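Local coordinates for protein beta-porphyranase (PDB 4AWD) that hydrolyses the beta-1,4 linkages between galactose and sulfated L-galactose in porphyran, a polysaccharide of red seaweeds, at residues T76-V89 with L109-A123. Sequence-based numbering, arbitrary orientation.
Sequences TNGRPPATFKAENV and LDGKPGDKYRLAGGA
Tyr117 lies with its ring between Lys116 and Thr83 where strand 82-84 pairs in parallel with strand 117-121, a short addition to a beta-sheet of the GH16 beta-jelly-roll fold. Thr83 CB sits over the centre of one ring face, 3.6 Å from the centroid, and Lys116 CG covers the opposite face. With OG1 anti to the backbone N (chi1 -178°), Thr83 sets its CG2 over the same ring face and turns the hydroxyl back to accept the N-H of Gly78. The phenol OH in turn donates to Gly78 O at 2.6 Å, so the loop before the strand is tied to both residues.

Beyond the ring, the side chains of Asn77 and Asp110 cross at about a right angle and form two nearly straight bonds. Asn77 OD1 takes the Asp110 N-H, while ND2 donates to Asp110 OD1 from above the carboxylate plane, the amide and carboxylate planes being 51° apart.

Along the strands, Thr83 N bonds to Leu119 O and Lys85 N to Gly121 O, while Gly121 N returns a bond to Thr83 O. On one side of this ladder Ala82 CB meets Leu119 CB at 3.7 Å; there too, Phe84 takes Ala123 CB over one ring face, offset toward the rim, and meets Trp75, a probable substrate-binding residue, edge-to-face. Arg79, also a probable substrate-binding residue, hydrogen-bonds through NH1 to Thr288 O and forms a salt bridge with Glu287. Where the pairing begins, after the cis peptide bond between Pro80 and Pro81, Pro81 O accepts two backbone donors, Arg118 N at 3.0 Å and Leu119 N at 3.1 Å.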
# COMPACT_ATOMS: atom_id res chain seq x y z
N THR A 76 11.81 -2.60 7.79
CA THR A 76 12.06 -2.86 9.20
C THR A 76 12.13 -1.57 10.02
O THR A 76 11.65 -1.49 11.16
CB THR A 76 13.37 -3.66 9.33
OG1 THR A 76 13.11 -5.04 9.02
CG2 THR A 76 13.94 -3.59 10.73
N ASN A 77 12.76 -0.56 9.42
CA ASN A 77 12.89 0.75 10.04
C ASN A 77 12.18 1.80 9.20
O ASN A 77 12.53 2.02 8.04
CB ASN A 77 14.37 1.10 10.25
CG ASN A 77 15.06 0.10 11.15
OD1 ASN A 77 14.80 0.05 12.36
ND2 ASN A 77 15.92 -0.72 10.56
N GLY A 78 11.17 2.44 9.79
CA GLY A 78 10.33 3.40 9.05
C GLY A 78 11.07 4.64 8.57
O GLY A 78 12.28 4.76 8.73
N ARG A 79 10.33 5.56 7.96
CA ARG A 79 10.85 6.85 7.55
C ARG A 79 10.83 7.74 8.78
O ARG A 79 9.76 8.00 9.32
CB ARG A 79 9.98 7.46 6.43
CG ARG A 79 10.60 8.72 5.76
CD ARG A 79 9.85 9.17 4.51
NE ARG A 79 9.76 8.12 3.49
CZ ARG A 79 8.66 7.41 3.23
NH1 ARG A 79 7.53 7.62 3.92
NH2 ARG A 79 8.68 6.48 2.30
N PRO A 80 12.01 8.20 9.24
CA PRO A 80 12.01 9.02 10.46
C PRO A 80 11.05 10.21 10.31
O PRO A 80 10.97 10.81 9.23
CB PRO A 80 13.47 9.49 10.58
CG PRO A 80 14.26 8.50 9.77
CD PRO A 80 13.36 7.96 8.71
N PRO A 81 10.32 10.57 11.37
CA PRO A 81 10.52 10.07 12.73
C PRO A 81 9.58 8.95 13.20
O PRO A 81 9.44 8.74 14.42
CB PRO A 81 10.31 11.33 13.58
CG PRO A 81 9.37 12.21 12.74
CD PRO A 81 9.31 11.64 11.35
N ALA A 82 8.93 8.23 12.27
CA ALA A 82 8.10 7.08 12.67
C ALA A 82 8.64 5.76 12.16
O ALA A 82 9.08 5.64 11.02
CB ALA A 82 6.65 7.25 12.22
N THR A 83 8.57 4.75 13.00
CA THR A 83 8.85 3.41 12.53
C THR A 83 7.61 2.52 12.73
O THR A 83 6.48 3.04 12.82
CB THR A 83 10.16 2.85 13.14
OG1 THR A 83 10.42 1.55 12.60
CG2 THR A 83 10.12 2.83 14.66
N PHE A 84 7.80 1.20 12.79
CA PHE A 84 6.67 0.26 12.85
C PHE A 84 6.83 -0.71 14.01
O PHE A 84 7.89 -1.25 14.24
CB PHE A 84 6.55 -0.52 11.55
CG PHE A 84 6.81 0.31 10.29
CD1 PHE A 84 5.89 1.28 9.86
CD2 PHE A 84 7.93 0.05 9.49
CE1 PHE A 84 6.12 2.02 8.70
CE2 PHE A 84 8.20 0.79 8.36
CZ PHE A 84 7.29 1.77 7.94
N LYS A 85 5.75 -0.94 14.75
CA LYS A 85 5.79 -1.93 15.81
C LYS A 85 4.63 -2.90 15.68
O LYS A 85 3.52 -2.52 15.32
CB LYS A 85 5.79 -1.25 17.17
CG LYS A 85 6.97 -0.35 17.42
CD LYS A 85 8.24 -1.15 17.60
CE LYS A 85 9.37 -0.25 18.02
NZ LYS A 85 10.69 -0.70 17.55
N ALA A 86 4.90 -4.16 16.01
CA ALA A 86 3.88 -5.20 16.03
C ALA A 86 2.73 -4.86 16.98
O ALA A 86 1.57 -5.12 16.66
CB ALA A 86 4.49 -6.57 16.38
N GLU A 87 3.06 -4.27 18.12
CA GLU A 87 2.06 -3.91 19.14
C GLU A 87 1.03 -2.89 18.66
O GLU A 87 -0.02 -2.74 19.30
CB GLU A 87 2.74 -3.38 20.42
CG GLU A 87 3.68 -4.35 21.12
CD GLU A 87 4.98 -4.57 20.34
OE1 GLU A 87 5.42 -3.65 19.60
OE2 GLU A 87 5.57 -5.66 20.46
N ASN A 88 1.33 -2.19 17.56
CA ASN A 88 0.41 -1.19 16.98
C ASN A 88 -0.61 -1.78 16.02
O ASN A 88 -1.45 -1.05 15.46
CB ASN A 88 1.19 -0.08 16.27
CG ASN A 88 1.92 0.84 17.23
OD1 ASN A 88 2.73 0.41 18.05
ND2 ASN A 88 1.63 2.12 17.13
N VAL A 89 -0.52 -3.10 15.82
CA VAL A 89 -1.37 -3.82 14.89
C VAL A 89 -2.28 -4.75 15.68
O VAL A 89 -1.80 -5.60 16.44
CB VAL A 89 -0.54 -4.65 13.89
CG1 VAL A 89 -1.45 -5.41 12.93
CG2 VAL A 89 0.39 -3.74 13.11
N LEU A 109 17.95 2.76 15.14
CA LEU A 109 17.60 1.64 14.25
C LEU A 109 17.43 0.31 14.99
O LEU A 109 18.08 0.07 16.00
CB LEU A 109 18.66 1.46 13.15
CG LEU A 109 18.93 2.60 12.17
CD1 LEU A 109 20.34 2.49 11.58
CD2 LEU A 109 17.88 2.63 11.08
N ASP A 110 16.52 -0.53 14.49
CA ASP A 110 16.34 -1.89 15.00
C ASP A 110 16.10 -2.01 16.50
O ASP A 110 16.68 -2.89 17.15
CB ASP A 110 17.54 -2.76 14.59
CG ASP A 110 17.84 -2.67 13.11
OD1 ASP A 110 16.88 -2.68 12.32
OD2 ASP A 110 19.03 -2.60 12.73
N GLY A 111 15.25 -1.14 17.05
CA GLY A 111 14.85 -1.25 18.48
C GLY A 111 15.81 -0.67 19.51
O GLY A 111 15.50 -0.63 20.71
N LYS A 112 16.98 -0.23 19.05
CA LYS A 112 18.00 0.37 19.91
C LYS A 112 17.59 1.77 20.38
O LYS A 112 16.84 2.47 19.69
CB LYS A 112 19.33 0.47 19.15
CG LYS A 112 19.98 -0.85 18.76
CD LYS A 112 21.34 -0.57 18.11
CE LYS A 112 22.09 -1.85 17.69
NZ LYS A 112 21.95 -2.14 16.22
N PRO A 113 18.08 2.20 21.56
CA PRO A 113 17.89 3.60 21.94
C PRO A 113 18.61 4.54 20.97
O PRO A 113 19.65 4.19 20.40
CB PRO A 113 18.47 3.69 23.36
CG PRO A 113 19.35 2.50 23.50
CD PRO A 113 18.76 1.43 22.63
N GLY A 114 18.02 5.71 20.74
CA GLY A 114 18.54 6.65 19.76
C GLY A 114 17.52 7.76 19.59
O GLY A 114 16.53 7.80 20.31
N ASP A 115 17.76 8.66 18.63
CA ASP A 115 16.93 9.85 18.46
C ASP A 115 16.24 9.88 17.10
O ASP A 115 15.70 10.91 16.68
CB ASP A 115 17.78 11.10 18.63
CG ASP A 115 18.59 11.07 19.92
OD1 ASP A 115 17.97 11.10 21.00
OD2 ASP A 115 19.84 11.01 19.84
N LYS A 116 16.27 8.75 16.41
CA LYS A 116 15.75 8.67 15.06
C LYS A 116 14.22 8.60 15.09
O LYS A 116 13.58 9.29 14.31
CB LYS A 116 16.36 7.48 14.31
CG LYS A 116 15.91 7.34 12.87
CD LYS A 116 16.76 6.31 12.08
CE LYS A 116 18.22 6.77 11.90
NZ LYS A 116 18.32 7.95 10.99
N TYR A 117 13.66 7.80 16.00
CA TYR A 117 12.21 7.52 16.05
C TYR A 117 11.54 7.90 17.37
O TYR A 117 11.98 7.50 18.44
CB TYR A 117 11.93 6.04 15.76
CG TYR A 117 12.46 5.56 14.43
CD1 TYR A 117 11.94 6.07 13.24
CD2 TYR A 117 13.46 4.59 14.35
CE1 TYR A 117 12.41 5.65 12.01
CE2 TYR A 117 13.92 4.15 13.13
CZ TYR A 117 13.40 4.70 11.96
OH TYR A 117 13.85 4.28 10.73
N ARG A 118 10.45 8.66 17.27
CA ARG A 118 9.64 9.00 18.44
C ARG A 118 8.17 8.73 18.19
O ARG A 118 7.33 8.98 19.05
CB ARG A 118 9.86 10.45 18.88
CG ARG A 118 9.39 11.47 17.85
CD ARG A 118 9.65 12.89 18.30
NE ARG A 118 8.76 13.83 17.61
CZ ARG A 118 9.09 14.53 16.52
NH1 ARG A 118 10.29 14.41 15.96
NH2 ARG A 118 8.20 15.37 16.00
N LEU A 119 7.86 8.23 17.00
CA LEU A 119 6.51 7.82 16.67
C LEU A 119 6.51 6.37 16.22
O LEU A 119 7.45 5.90 15.55
CB LEU A 119 5.92 8.72 15.57
CG LEU A 119 5.50 10.15 15.94
CD1 LEU A 119 5.31 11.00 14.69
CD2 LEU A 119 4.24 10.17 16.79
N ALA A 120 5.48 5.64 16.61
CA ALA A 120 5.33 4.27 16.14
C ALA A 120 4.05 4.11 15.33
O ALA A 120 2.95 4.49 15.77
CB ALA A 120 5.41 3.29 17.30
N GLY A 121 4.21 3.56 14.12
CA GLY A 121 3.07 3.11 13.31
C GLY A 121 3.07 1.61 13.12
O GLY A 121 3.67 0.87 13.90
N GLY A 122 2.40 1.16 12.06
CA GLY A 122 2.32 -0.26 11.73
C GLY A 122 2.68 -0.55 10.28
O GLY A 122 2.38 0.24 9.40
N ALA A 123 3.34 -1.68 10.06
CA ALA A 123 3.60 -2.18 8.72
C ALA A 123 3.28 -3.67 8.68
O ALA A 123 4.05 -4.49 9.23
CB ALA A 123 5.03 -1.95 8.32